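Local coordinates for N-alpha-acetyltransferase 38, NatC auxiliary subunit (Saccharomyces cerevisiae, PDB 6YGD) that serves as the small auxiliary subunit of the NatC N-terminal acetyltransferase, which acetylates nascent chains beginning with methionine and a hydrophobic or amphipathic residue, at the interface of chains B and A. Numbering follows the deposited sequence. Chains: chain A, N-alpha-acetyltransferase 38, NatC auxiliary subunit; chain B, N-alpha-acetyltransferase 30.

The interface of chains B and A. Residues chain B 32-33; chain A 32, 36, 57, 59.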
# COMPACT_ATOMS: atom_id res chain seq x y z
N SER B 32 -19.18 15.09 -1.11
CA SER B 32 -20.16 15.97 -1.73
C SER B 32 -21.56 15.61 -1.25
O SER B 32 -21.76 14.66 -0.49
CB SER B 32 -20.07 15.89 -3.26
OG SER B 32 -20.59 14.67 -3.77
N ILE B 33 -22.54 16.40 -1.69
CA ILE B 33 -23.93 16.14 -1.33
C ILE B 33 -24.35 14.74 -1.76
O ILE B 33 -25.08 14.04 -1.04
CB ILE B 33 -24.85 17.23 -1.93
CG1 ILE B 33 -24.85 18.48 -1.03
CG2 ILE B 33 -26.26 16.72 -2.15
CD1 ILE B 33 -25.35 19.73 -1.73
N ASP A 32 -32.09 16.04 -7.12
CA ASP A 32 -32.78 15.69 -5.88
C ASP A 32 -33.89 16.69 -5.59
O ASP A 32 -34.09 17.67 -6.31
CB ASP A 32 -31.80 15.61 -4.70
CG ASP A 32 -31.16 16.94 -4.35
OD1 ASP A 32 -31.47 17.96 -5.01
OD2 ASP A 32 -30.35 16.98 -3.41
N ASN A 36 -30.60 20.10 -6.07
CA ASN A 36 -29.17 19.90 -6.22
C ASN A 36 -28.91 19.06 -7.47
O ASN A 36 -29.53 18.01 -7.67
CB ASN A 36 -28.58 19.20 -4.99
CG ASN A 36 -28.74 20.02 -3.72
OD1 ASN A 36 -28.58 21.24 -3.74
ND2 ASN A 36 -29.05 19.35 -2.62
N SER A 57 -21.22 17.98 -8.65
CA SER A 57 -22.52 18.24 -8.06
C SER A 57 -22.57 19.68 -7.59
O SER A 57 -21.63 20.16 -6.95
CB SER A 57 -22.79 17.30 -6.88
OG SER A 57 -22.08 17.71 -5.73
N PRO A 59 -24.75 22.57 -5.45
CA PRO A 59 -25.85 22.83 -4.53
C PRO A 59 -26.80 23.88 -5.09
O PRO A 59 -26.46 24.64 -5.99
CB PRO A 59 -25.15 23.32 -3.26
CG PRO A 59 -23.75 22.79 -3.38
CD PRO A 59 -23.44 22.84 -4.84
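The side-chain amide nitrogen of A:Asn36, which faces B:Ile33 across the interface, is tied back within its own chain: ND2 donates to the carboxylate OD2 of A:Asp32 at 2.8 Å. The acceptor uses its syn lone pair, but the bond is bent, 141° at the hydrogen, and the carboxylate oxygen lies 24° out of the amide plane. The other oxygen, OD1, takes the backbone N-H of A:Asn36, so one carboxylate clamps both ends of this residue and should limit rotation of its amide. The side chains of B:Ile33 and A:Asn36 cross at about a right angle, and CD1 sits over the face of the amide, 3.8 Å from A:Asn36 ND2 and 3.9 Å from its CG. The CG2 branch reaches the same ND2 at 3.9 Å, so both branches of the isoleucine bear on the amide. The extended chain of B:Ile33 (chi2 162°) carries CD1 out to the amide and also to the A:Pro59 ring, 3.8 Å from CG, a purely apolar contact. B:Ser32 adds little, hiding 3 Å², though its CB comes within 3.7 Å of the A:Ser57 hydroxyl OG. B:Ile33 gives up 44 Å² to the partner, against 25 Å² for A:Asn36, consistent with van der Waals packing around one side chain. B:Ile33 opens helix 33-42 of the GNAT-family catalytic subunit; its partners lie on the Sm-like auxiliary subunit, in the loop joining strands 23-32 and 37-39 and around strand 56-58, within the NatC complex.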